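Local coordinates for protein fiber (PDB 2QLK) that attaches adenovirus 35 to its host cell through the trimeric head domain of the fibre, the part that carries the CD46 binding sites, at residues 50-54 against 121-125; 86-90 against 174-179; 156-160 against 185-191. All blocks are in the same frame, centred on the assembly; numbering follows the deposited sequence.

Interaction 1 of 3, residues 50-54 against 121-125; sequences VLVKN and KAFMP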
ATOM      1  N   VAL A  50       3.332  -1.803 -13.586  1.00 22.69           N
ATOM      2  CA  VAL A  50       2.212  -2.672 -13.799  1.00 23.83           C
ATOM      3  C   VAL A  50       0.951  -1.951 -13.317  1.00 26.02           C
ATOM      4  O   VAL A  50       0.856  -1.546 -12.161  1.00 27.99           O
ATOM      5  CB  VAL A  50       2.422  -3.972 -13.054  1.00 23.01           C
ATOM      6  CG1 VAL A  50       1.319  -4.979 -13.434  1.00 23.03           C
ATOM      7  CG2 VAL A  50       3.808  -4.531 -13.400  1.00 20.88           C
ATOM      8  N   LEU A  51      -0.002  -1.770 -14.227  1.00 35.05           N
ATOM      9  CA  LEU A  51      -1.272  -1.122 -13.932  1.00 35.80           C
ATOM     10  C   LEU A  51      -2.395  -2.142 -14.146  1.00 36.78           C
ATOM     11  O   LEU A  51      -2.530  -2.720 -15.228  1.00 36.02           O
ATOM     12  CB  LEU A  51      -1.480   0.074 -14.855  1.00 26.60           C
ATOM     13  CG  LEU A  51      -0.435   1.184 -14.817  1.00 26.87           C
ATOM     14  CD1 LEU A  51      -0.687   2.179 -15.917  1.00 26.19           C
ATOM     15  CD2 LEU A  51      -0.530   1.906 -13.452  1.00 29.04           C
ATOM     16  N   VAL A  52      -3.178  -2.376 -13.097  1.00 30.39           N
ATOM     17  CA  VAL A  52      -4.283  -3.315 -13.147  1.00 32.22           C
ATOM     18  C   VAL A  52      -5.618  -2.608 -12.904  1.00 34.43           C
ATOM     19  O   VAL A  52      -5.788  -1.896 -11.901  1.00 34.38           O
ATOM     20  CB  VAL A  52      -4.123  -4.426 -12.087  1.00 34.80           C
ATOM     21  CG1 VAL A  52      -5.411  -5.252 -12.002  1.00 34.11           C
ATOM     22  CG2 VAL A  52      -2.929  -5.316 -12.415  1.00 34.68           C
ATOM     23  N   LYS A  53      -6.552  -2.811 -13.831  1.00 35.17           N
ATOM     24  CA  LYS A  53      -7.881  -2.235 -13.735  1.00 37.87           C
ATOM     25  C   LYS A  53      -8.602  -3.099 -12.719  1.00 38.63           C
ATOM     26  O   LYS A  53      -8.562  -4.323 -12.792  1.00 39.90           O
ATOM     27  CB  LYS A  53      -8.605  -2.309 -15.073  1.00 55.01           C
ATOM     28  CG  LYS A  53     -10.010  -1.756 -15.028  1.00 58.30           C
ATOM     29  CD  LYS A  53     -10.039  -0.286 -15.335  1.00 58.50           C
ATOM     30  CE  LYS A  53     -11.462   0.228 -15.364  1.00 59.46           C
ATOM     31  NZ  LYS A  53     -11.530   1.566 -16.012  1.00 60.93           N
ATOM     32  N   ASN A  54      -9.255  -2.457 -11.761  1.00 38.78           N
ATOM     33  CA  ASN A  54      -9.940  -3.188 -10.712  1.00 39.82           C
ATOM     34  C   ASN A  54     -11.072  -2.289 -10.231  1.00 39.90           C
ATOM     35  O   ASN A  54     -10.974  -1.642  -9.192  1.00 39.37           O
ATOM     36  CB  ASN A  54      -8.925  -3.479  -9.601  1.00 60.66           C
ATOM     37  CG  ASN A  54      -9.479  -4.358  -8.504  1.00 63.28           C
ATOM     38  OD1 ASN A  54     -10.455  -5.084  -8.703  1.00 66.77           O
ATOM     39  ND2 ASN A  54      -8.840  -4.316  -7.339  1.00 62.64           N
ATOM     40  N   LYS A 121      -7.622   3.621 -22.193  1.00 50.43           N
ATOM     41  CA  LYS A 121      -8.329   4.730 -21.563  1.00 48.56           C
ATOM     42  C   LYS A 121      -8.875   4.349 -20.171  1.00 46.69           C
ATOM     43  O   LYS A 121      -8.943   5.180 -19.267  1.00 46.43           O
ATOM     44  CB  LYS A 121      -9.480   5.191 -22.465  1.00 71.74           C
ATOM     45  CG  LYS A 121     -10.135   6.491 -22.021  1.00 73.18           C
ATOM     46  CD  LYS A 121     -11.190   6.965 -23.008  1.00 75.54           C
ATOM     47  CE  LYS A 121     -12.455   6.120 -22.938  1.00 76.50           C
ATOM     48  NZ  LYS A 121     -13.209   6.333 -21.668  1.00 77.69           N
ATOM     49  N   ALA A 122      -9.244   3.086 -19.995  1.00 49.61           N
ATOM     50  CA  ALA A 122      -9.778   2.642 -18.715  1.00 47.57           C
ATOM     51  C   ALA A 122      -8.686   2.495 -17.641  1.00 45.77           C
ATOM     52  O   ALA A 122      -8.979   2.284 -16.467  1.00 44.44           O
ATOM     53  CB  ALA A 122     -10.525   1.341 -18.903  1.00 40.22           C
ATOM     54  N   PHE A 123      -7.427   2.603 -18.051  1.00 43.88           N
ATOM     55  CA  PHE A 123      -6.310   2.516 -17.124  1.00 41.24           C
ATOM     56  C   PHE A 123      -5.807   3.913 -16.794  1.00 39.77           C
ATOM     57  O   PHE A 123      -4.858   4.074 -16.037  1.00 40.78           O
ATOM     58  CB  PHE A 123      -5.145   1.735 -17.734  1.00 42.70           C
ATOM     59  CG  PHE A 123      -5.411   0.276 -17.909  1.00 42.82           C
ATOM     60  CD1 PHE A 123      -6.052  -0.199 -19.061  1.00 43.12           C
ATOM     61  CD2 PHE A 123      -5.008  -0.637 -16.929  1.00 42.14           C
ATOM     62  CE1 PHE A 123      -6.285  -1.572 -19.238  1.00 42.72           C
ATOM     63  CE2 PHE A 123      -5.228  -2.003 -17.082  1.00 44.01           C
ATOM     64  CZ  PHE A 123      -5.873  -2.482 -18.248  1.00 44.00           C
ATOM     65  N   MET A 124      -6.444   4.926 -17.364  1.00 32.43           N
ATOM     66  CA  MET A 124      -6.004   6.298 -17.164  1.00 30.88           C
ATOM     67  C   MET A 124      -6.598   6.968 -15.938  1.00 30.27           C
ATOM     68  O   MET A 124      -7.694   6.616 -15.498  1.00 30.63           O
ATOM     69  CB  MET A 124      -6.350   7.118 -18.408  1.00 31.02           C
ATOM     70  CG  MET A 124      -5.683   6.625 -19.689  1.00 29.07           C
ATOM     71  SD  MET A 124      -3.882   6.997 -19.726  1.00 29.90           S
ATOM     72  CE  MET A 124      -3.241   5.414 -19.656  1.00 24.45           C
ATOM     73  N   PRO A 125      -5.864   7.924 -15.356  1.00 30.95           N
ATOM     74  CA  PRO A 125      -6.274   8.687 -14.175  1.00 31.81           C
ATOM     75  C   PRO A 125      -7.404   9.658 -14.491  1.00 32.38           C
ATOM     76  O   PRO A 125      -7.256  10.554 -15.347  1.00 33.35           O
ATOM     77  CB  PRO A 125      -5.004   9.449 -13.786  1.00 25.65           C
ATOM     78  CG  PRO A 125      -4.280   9.583 -15.109  1.00 22.59           C
ATOM     79  CD  PRO A 125      -4.460   8.215 -15.696  1.00 23.83           C
TER
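Lys53 reaches across to Ala122 and makes the one hydrogen bond that joins strand 50-54 to the 3-10 turn and loop of 121-125. Lys53 NZ lies 2.7 Å from Ala122 O, in the carbonyl plane and on a lone pair, with a C=O...N angle of 116°. The chain leaves the strand with CG anti to the backbone N (chi1 179°) and then bends at chi2 (90°), which lays its far half along the carbonyl: Lys53 CD passes 3.0 Å from Ala122 O before the ammonium group arrives. Ala122 CB sits beside that group, 3.1 Å from Lys53 NZ. Thr209 also hydrogen-bonds Ala122 O, so this acceptor has two partners.

The van der Waals part rests on Phe123, whose ring lies against the strand backbone although its CB does not aim there. Phe123 CE2 leads, 3.4 Å from Leu51 O and 3.6 Å from Lys53 N, both oblique to the ring. The apolar contacts are Lys53 CB, 3.9 Å from Phe123 CE2, and Leu51 CB, 4.2 Å from Phe123 CD2. Leu24, on the adjoining strand, also touches the Phe123 side chain.

Leu51 and Lys53 point to the loop, and Val52 between them points away, packing on Asn54 of the second subunit. This alternation is that of a beta strand between two layers: within the trimeric fibre knob, the 50-54 end of strand 45-54 turns one face to the second subunit and the other to the 121-125 loop and strand 203-208.

Interaction 2 of 3, residues 86-90 against 174-179; sequences LYFDS and NVAYAI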
ATOM      1  N   LEU A  86       5.192  10.278 -17.880  1.00 29.40           N
ATOM      2  CA  LEU A  86       4.452   9.527 -18.865  1.00 29.67           C
ATOM      3  C   LEU A  86       3.310  10.413 -19.351  1.00 31.10           C
ATOM      4  O   LEU A  86       2.543  10.929 -18.546  1.00 28.88           O
ATOM      5  CB  LEU A  86       3.871   8.250 -18.272  1.00 35.84           C
ATOM      6  CG  LEU A  86       4.756   7.241 -17.538  1.00 36.02           C
ATOM      7  CD1 LEU A  86       4.201   5.830 -17.765  1.00 33.55           C
ATOM      8  CD2 LEU A  86       6.157   7.328 -18.013  1.00 37.70           C
ATOM      9  N   TYR A  87       3.209  10.609 -20.664  1.00 28.96           N
ATOM     10  CA  TYR A  87       2.117  11.418 -21.203  1.00 30.86           C
ATOM     11  C   TYR A  87       1.303  10.503 -22.113  1.00 32.07           C
ATOM     12  O   TYR A  87       1.867   9.738 -22.904  1.00 30.83           O
ATOM     13  CB  TYR A  87       2.658  12.618 -21.977  1.00 32.56           C
ATOM     14  CG  TYR A  87       3.472  13.595 -21.150  1.00 32.88           C
ATOM     15  CD1 TYR A  87       2.886  14.337 -20.131  1.00 35.42           C
ATOM     16  CD2 TYR A  87       4.832  13.787 -21.398  1.00 35.93           C
ATOM     17  CE1 TYR A  87       3.640  15.257 -19.374  1.00 34.62           C
ATOM     18  CE2 TYR A  87       5.596  14.704 -20.657  1.00 35.81           C
ATOM     19  CZ  TYR A  87       4.991  15.434 -19.650  1.00 36.40           C
ATOM     20  OH  TYR A  87       5.731  16.358 -18.935  1.00 36.33           O
ATOM     21  N   PHE A  88      -0.019  10.577 -21.991  1.00 35.36           N
ATOM     22  CA  PHE A  88      -0.915   9.728 -22.773  1.00 38.27           C
ATOM     23  C   PHE A  88      -1.906  10.527 -23.609  1.00 40.89           C
ATOM     24  O   PHE A  88      -2.272  11.646 -23.255  1.00 41.26           O
ATOM     25  CB  PHE A  88      -1.727   8.833 -21.846  1.00 37.16           C
ATOM     26  CG  PHE A  88      -0.898   7.933 -20.992  1.00 35.31           C
ATOM     27  CD1 PHE A  88      -0.417   8.381 -19.758  1.00 34.02           C
ATOM     28  CD2 PHE A  88      -0.589   6.637 -21.421  1.00 34.06           C
ATOM     29  CE1 PHE A  88       0.367   7.546 -18.953  1.00 33.92           C
ATOM     30  CE2 PHE A  88       0.183   5.801 -20.638  1.00 33.77           C
ATOM     31  CZ  PHE A  88       0.664   6.257 -19.395  1.00 34.15           C
ATOM     32  N   ASP A  89      -2.354   9.929 -24.709  1.00 41.07           N
ATOM     33  CA  ASP A  89      -3.327  10.581 -25.562  1.00 43.58           C
ATOM     34  C   ASP A  89      -4.723  10.142 -25.119  1.00 44.47           C
ATOM     35  O   ASP A  89      -4.865   9.351 -24.181  1.00 43.00           O
ATOM     36  CB  ASP A  89      -3.089  10.244 -27.045  1.00 62.50           C
ATOM     37  CG  ASP A  89      -3.214   8.767 -27.346  1.00 64.31           C
ATOM     38  OD1 ASP A  89      -4.262   8.171 -27.027  1.00 66.14           O
ATOM     39  OD2 ASP A  89      -2.263   8.200 -27.918  1.00 66.69           O
ATOM     40  N   SER A  90      -5.738  10.674 -25.799  1.00 43.44           N
ATOM     41  CA  SER A  90      -7.142  10.410 -25.505  1.00 45.67           C
ATOM     42  C   SER A  90      -7.498   8.931 -25.483  1.00 46.20           C
ATOM     43  O   SER A  90      -8.361   8.505 -24.717  1.00 46.89           O
ATOM     44  CB  SER A  90      -8.018  11.144 -26.528  1.00109.10           C
ATOM     45  OG  SER A  90      -9.396  10.961 -26.259  1.00113.82           O
ATOM     46  N   ASN A 174      -1.529  16.896 -27.719  1.00 78.78           N
ATOM     47  CA  ASN A 174      -2.860  16.392 -27.434  1.00 76.34           C
ATOM     48  C   ASN A 174      -2.737  15.422 -26.249  1.00 72.97           C
ATOM     49  O   ASN A 174      -3.284  14.318 -26.275  1.00 71.69           O
ATOM     50  CB  ASN A 174      -3.420  15.673 -28.673  1.00122.14           C
ATOM     51  CG  ASN A 174      -4.913  15.922 -28.884  1.00124.04           C
ATOM     52  OD1 ASN A 174      -5.491  15.493 -29.886  1.00124.40           O
ATOM     53  ND2 ASN A 174      -5.540  16.616 -27.940  1.00123.84           N
ATOM     54  N   VAL A 175      -1.988  15.838 -25.226  1.00 46.99           N
ATOM     55  CA  VAL A 175      -1.812  15.040 -24.010  1.00 42.30           C
ATOM     56  C   VAL A 175      -3.173  14.961 -23.301  1.00 39.61           C
ATOM     57  O   VAL A 175      -3.681  15.967 -22.821  1.00 40.53           O
ATOM     58  CB  VAL A 175      -0.805  15.706 -23.031  1.00 40.63           C
ATOM     59  CG1 VAL A 175      -0.721  14.899 -21.748  1.00 39.51           C
ATOM     60  CG2 VAL A 175       0.563  15.832 -23.668  1.00 40.27           C
ATOM     61  N   ALA A 176      -3.769  13.779 -23.248  1.00 40.71           N
ATOM     62  CA  ALA A 176      -5.055  13.605 -22.593  1.00 37.66           C
ATOM     63  C   ALA A 176      -4.893  13.198 -21.119  1.00 37.10           C
ATOM     64  O   ALA A 176      -5.801  13.425 -20.310  1.00 36.25           O
ATOM     65  CB  ALA A 176      -5.855  12.545 -23.316  1.00 32.73           C
ATOM     66  N   TYR A 177      -3.751  12.585 -20.784  1.00 38.51           N
ATOM     67  CA  TYR A 177      -3.467  12.123 -19.416  1.00 38.02           C
ATOM     68  C   TYR A 177      -1.975  12.181 -19.125  1.00 35.22           C
ATOM     69  O   TYR A 177      -1.167  12.186 -20.045  1.00 33.94           O
ATOM     70  CB  TYR A 177      -3.930  10.683 -19.244  1.00 42.50           C
ATOM     71  CG  TYR A 177      -5.362  10.478 -19.617  1.00 47.59           C
ATOM     72  CD1 TYR A 177      -6.382  10.845 -18.747  1.00 49.53           C
ATOM     73  CD2 TYR A 177      -5.708   9.953 -20.861  1.00 48.63           C
ATOM     74  CE1 TYR A 177      -7.716  10.696 -19.103  1.00 50.96           C
ATOM     75  CE2 TYR A 177      -7.039   9.799 -21.230  1.00 50.18           C
ATOM     76  CZ  TYR A 177      -8.035  10.172 -20.344  1.00 50.90           C
ATOM     77  OH  TYR A 177      -9.354  10.017 -20.691  1.00 52.55           O
ATOM     78  N   ALA A 178      -1.615  12.226 -17.844  1.00 31.68           N
ATOM     79  CA  ALA A 178      -0.212  12.256 -17.446  1.00 29.22           C
ATOM     80  C   ALA A 178      -0.000  11.550 -16.099  1.00 30.76           C
ATOM     81  O   ALA A 178      -0.837  11.630 -15.200  1.00 29.08           O
ATOM     82  CB  ALA A 178       0.297  13.704 -17.363  1.00 18.97           C
ATOM     83  N   ILE A 179       1.126  10.852 -15.994  1.00 29.91           N
ATOM     84  CA  ILE A 179       1.541  10.153 -14.791  1.00 27.09           C
ATOM     85  C   ILE A 179       3.033  10.443 -14.709  1.00 27.45           C
ATOM     86  O   ILE A 179       3.796  10.094 -15.628  1.00 23.03           O
ATOM     87  CB  ILE A 179       1.351   8.639 -14.910  1.00 27.27           C
ATOM     88  CG1 ILE A 179      -0.126   8.317 -15.125  1.00 27.91           C
ATOM     89  CG2 ILE A 179       1.889   7.947 -13.637  1.00 24.73           C
ATOM     90  CD1 ILE A 179      -0.431   6.821 -15.125  1.00 29.45           C
TER
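A classic beta bulge, with Ala176 and Tyr177 both facing Phe88, is built into the pairing of segments 86-90 and 174-179. Phe88 O accepts two N-H groups: Ala176 N at 2.6 Å, in the carbonyl plane, and Tyr177 N at 3.0 Å, from above that plane. Past the bulge, toward Leu86 and Ile179, the pairing is regular. Phe88 N gives a nearly straight bond to Tyr177 O (2.8 Å, 171° at the hydrogen), and Leu86 and Ile179 exchange N-H and C=O in both directions. Tyr87 and Ala178 form the non-hydrogen-bonded pair between these two hydrogen-bonded ones.

The two strands run antiparallel, their short axes 164° apart, in the four-stranded sheet of the knob, where 79-88 is the outermost strand within its chain. Side chains alternate across it. On one face lie Leu86, Phe88, Tyr177 and Ile179. With CG anti to its carbonyl carbon (chi1 -59°), Phe88 swings its ring along the partner strand, and Phe88 CE1 comes 3.9 Å from Ile179 CG1. The CB atoms of Phe88 and Tyr177 meet side by side, while the Tyr177 ring extends the other way: Tyr177 CD2 is 3.5 Å from Asp89 O, and Ser90 O lies in the ring plane at the same ring's edge.

On the other face, the Tyr87 ring turns CD1 to Ala178 CB (3.8 Å) and to Val175 CG1 (4.0 Å), both oblique to it. At the bulge itself, Ala176 CB is pressed against the backbone of Asp89 and Ser90, 3.1 Å from Ser90 N.

Interaction 3 of 3, residues 156-160 against 185-191; sequences SLFPL and LNASESP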
ATOM      1  N   SER A 156      22.203  -2.246   3.505  1.00 30.56           N
ATOM      2  CA  SER A 156      21.337  -1.445   4.338  1.00 28.51           C
ATOM      3  C   SER A 156      20.318  -0.719   3.453  1.00 27.17           C
ATOM      4  O   SER A 156      20.516  -0.554   2.247  1.00 26.57           O
ATOM      5  CB  SER A 156      22.151  -0.456   5.171  1.00 35.51           C
ATOM      6  OG  SER A 156      22.943   0.384   4.365  1.00 35.76           O
ATOM      7  N   LEU A 157      19.221  -0.315   4.073  1.00 30.79           N
ATOM      8  CA  LEU A 157      18.140   0.362   3.391  1.00 31.10           C
ATOM      9  C   LEU A 157      18.127   1.860   3.539  1.00 30.02           C
ATOM     10  O   LEU A 157      18.201   2.410   4.647  1.00 27.81           O
ATOM     11  CB  LEU A 157      16.793  -0.171   3.876  1.00 31.23           C
ATOM     12  CG  LEU A 157      16.500  -1.638   3.554  1.00 33.54           C
ATOM     13  CD1 LEU A 157      15.101  -2.006   4.034  1.00 34.31           C
ATOM     14  CD2 LEU A 157      16.619  -1.849   2.056  1.00 33.20           C
ATOM     15  N   PHE A 158      18.050   2.532   2.406  1.00 24.07           N
ATOM     16  CA  PHE A 158      17.949   3.976   2.440  1.00 25.16           C
ATOM     17  C   PHE A 158      16.539   4.308   1.966  1.00 24.86           C
ATOM     18  O   PHE A 158      16.120   3.857   0.901  1.00 23.68           O
ATOM     19  CB  PHE A 158      18.979   4.617   1.501  1.00 31.72           C
ATOM     20  CG  PHE A 158      20.350   4.766   2.104  1.00 30.57           C
ATOM     21  CD1 PHE A 158      21.139   3.653   2.368  1.00 31.29           C
ATOM     22  CD2 PHE A 158      20.865   6.040   2.378  1.00 33.33           C
ATOM     23  CE1 PHE A 158      22.431   3.797   2.892  1.00 33.60           C
ATOM     24  CE2 PHE A 158      22.167   6.198   2.902  1.00 31.87           C
ATOM     25  CZ  PHE A 158      22.950   5.072   3.157  1.00 32.23           C
ATOM     26  N   PRO A 159      15.783   5.090   2.754  1.00 24.72           N
ATOM     27  CA  PRO A 159      14.440   5.410   2.283  1.00 25.03           C
ATOM     28  C   PRO A 159      14.498   6.418   1.133  1.00 24.49           C
ATOM     29  O   PRO A 159      15.388   7.282   1.067  1.00 23.88           O
ATOM     30  CB  PRO A 159      13.753   5.982   3.536  1.00 27.82           C
ATOM     31  CG  PRO A 159      14.903   6.616   4.276  1.00 26.89           C
ATOM     32  CD  PRO A 159      15.990   5.580   4.129  1.00 26.81           C
ATOM     33  N   LEU A 160      13.554   6.273   0.220  1.00 24.51           N
ATOM     34  CA  LEU A 160      13.436   7.148  -0.944  1.00 24.35           C
ATOM     35  C   LEU A 160      12.036   7.708  -0.886  1.00 23.71           C
ATOM     36  O   LEU A 160      11.065   6.967  -0.685  1.00 21.66           O
ATOM     37  CB  LEU A 160      13.617   6.366  -2.255  1.00 26.26           C
ATOM     38  CG  LEU A 160      14.986   5.703  -2.529  1.00 24.97           C
ATOM     39  CD1 LEU A 160      14.965   4.935  -3.887  1.00 22.89           C
ATOM     40  CD2 LEU A 160      16.061   6.794  -2.565  1.00 25.67           C
ATOM     41  N   LEU A 185      16.269  11.003  -3.046  1.00 25.38           N
ATOM     42  CA  LEU A 185      17.144  10.500  -2.004  1.00 27.63           C
ATOM     43  C   LEU A 185      17.673  11.724  -1.237  1.00 29.77           C
ATOM     44  O   LEU A 185      18.237  12.642  -1.828  1.00 29.20           O
ATOM     45  CB  LEU A 185      18.333   9.744  -2.598  1.00 22.52           C
ATOM     46  CG  LEU A 185      19.413   9.539  -1.506  1.00 24.77           C
ATOM     47  CD1 LEU A 185      18.961   8.476  -0.466  1.00 24.99           C
ATOM     48  CD2 LEU A 185      20.722   9.147  -2.150  1.00 25.97           C
ATOM     49  N   ASN A 186      17.505  11.734   0.073  1.00 30.68           N
ATOM     50  CA  ASN A 186      18.004  12.847   0.864  1.00 35.16           C
ATOM     51  C   ASN A 186      18.586  12.268   2.137  1.00 35.48           C
ATOM     52  O   ASN A 186      17.902  12.194   3.146  1.00 36.07           O
ATOM     53  CB  ASN A 186      16.866  13.828   1.167  1.00 63.69           C
ATOM     54  CG  ASN A 186      17.319  15.008   1.999  1.00 67.38           C
ATOM     55  OD1 ASN A 186      17.565  14.877   3.197  1.00 71.54           O
ATOM     56  ND2 ASN A 186      17.441  16.168   1.367  1.00 66.86           N
ATOM     57  N   ALA A 187      19.853  11.864   2.076  1.00 39.55           N
ATOM     58  CA  ALA A 187      20.536  11.242   3.207  1.00 41.60           C
ATOM     59  C   ALA A 187      21.700  12.043   3.784  1.00 43.03           C
ATOM     60  O   ALA A 187      22.205  12.957   3.152  1.00 44.30           O
ATOM     61  CB  ALA A 187      21.037   9.855   2.796  1.00 34.62           C
ATOM     62  N   SER A 188      22.124  11.674   4.990  1.00 58.75           N
ATOM     63  CA  SER A 188      23.232  12.331   5.673  1.00 61.17           C
ATOM     64  C   SER A 188      24.544  11.818   5.107  1.00 62.37           C
ATOM     65  O   SER A 188      25.565  12.502   5.162  1.00 63.39           O
ATOM     66  CB  SER A 188      23.189  12.016   7.157  1.00 54.64           C
ATOM     67  OG  SER A 188      21.895  12.234   7.666  1.00 57.92           O
ATOM     68  N   GLU A 189      24.513  10.598   4.581  1.00 51.20           N
ATOM     69  CA  GLU A 189      25.693   9.985   3.993  1.00 52.06           C
ATOM     70  C   GLU A 189      25.316   9.429   2.627  1.00 51.01           C
ATOM     71  O   GLU A 189      24.133   9.243   2.329  1.00 51.35           O
ATOM     72  CB  GLU A 189      26.214   8.859   4.893  1.00 92.16           C
ATOM     73  CG  GLU A 189      27.463   8.149   4.362  1.00 97.12           C
ATOM     74  CD  GLU A 189      28.705   9.039   4.333  1.00100.57           C
ATOM     75  OE1 GLU A 189      29.140   9.493   5.416  1.00101.20           O
ATOM     76  OE2 GLU A 189      29.250   9.280   3.230  1.00100.76           O
ATOM     77  N   SER A 190      26.315   9.177   1.790  1.00 43.06           N
ATOM     78  CA  SER A 190      26.049   8.629   0.469  1.00 42.22           C
ATOM     79  C   SER A 190      25.848   7.121   0.589  1.00 40.00           C
ATOM     80  O   SER A 190      26.634   6.421   1.236  1.00 39.76           O
ATOM     81  CB  SER A 190      27.208   8.939  -0.487  1.00 57.33           C
ATOM     82  OG  SER A 190      28.408   8.348  -0.039  1.00 61.06           O
ATOM     83  N   PRO A 191      24.776   6.595  -0.023  1.00 39.61           N
ATOM     84  CA  PRO A 191      24.586   5.146   0.098  1.00 37.24           C
ATOM     85  C   PRO A 191      25.678   4.295  -0.553  1.00 35.67           C
ATOM     86  O   PRO A 191      25.955   3.194  -0.088  1.00 33.28           O
ATOM     87  CB  PRO A 191      23.189   4.917  -0.502  1.00 33.61           C
ATOM     88  CG  PRO A 191      22.932   6.107  -1.334  1.00 34.01           C
ATOM     89  CD  PRO A 191      23.591   7.246  -0.602  1.00 34.08           C
TER
HETATM   90  O   HOH W   1      15.445   9.764   1.125  1.00 36.60           O
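At chi1 -83° the Phe158 ring is turned to the side of its backbone N and projects from strand 157-160 into the curve of the loop that follows strand 177-186, where Pro191 covers one face. Pro191 CB stands 3.5 Å from the ring centroid and only 5° off the ring normal, a CH-pi contact centred on the ring. Its neighbour Pro191 CA approaches the far end of the same face, 3.5 Å from Phe158 CZ. The rim of the ring is met by other parts of the loop. Ala187 CB lies in the ring plane, 3.8 Å from Phe158 CE2, and Glu189 O approaches the same CE2 at 3.7 Å, also near that plane. The ring is thus gripped from above by a proline and along its edge by a methyl group and a backbone carbonyl.

Deeper in the hairpin, Leu160 and Leu185 bring their side chains together at a slant. Leu160 CD2 reaches Leu185 CB at 3.7 Å, and Leu185, with CG anti to the backbone N (chi1 166°), lifts CD1 toward Phe158 CD2, 4.2 Å away. Phe75 touches both Leu185 and Pro191 and so joins the same apolar group.

A water spans the backbones, donating to Pro159 O and accepting from Asn186 N at 3.0 Å; it stands where the strands of this hairpin diverge. Across the segments the backbones are joined through this water, without a direct hydrogen bond, so between these segments the join is mainly apolar and probably rests on the shape fit of Phe158 and the leucine pair.

Interactions 1 and 2 are buried neighbours, their centres 13 Å apart, and meet where Met124 of the loop 121-125 packs on Phe88 and Tyr177; that loop therefore sits between strand 45-54 of one sheet and the paired strands of the other. Interaction 3 is partly buried and lies on the opposite side of the chain's centre, its nearest atoms about 16 Å from interaction 2, yet both draw on strand 177-186, one near its start and the other at its end. The chemistry shifts accordingly: direct backbone pairing in interaction 2, a single lysine-to-carbonyl bond with aromatic packing in interaction 1, and CH-pi packing with a bridging water in interaction 3.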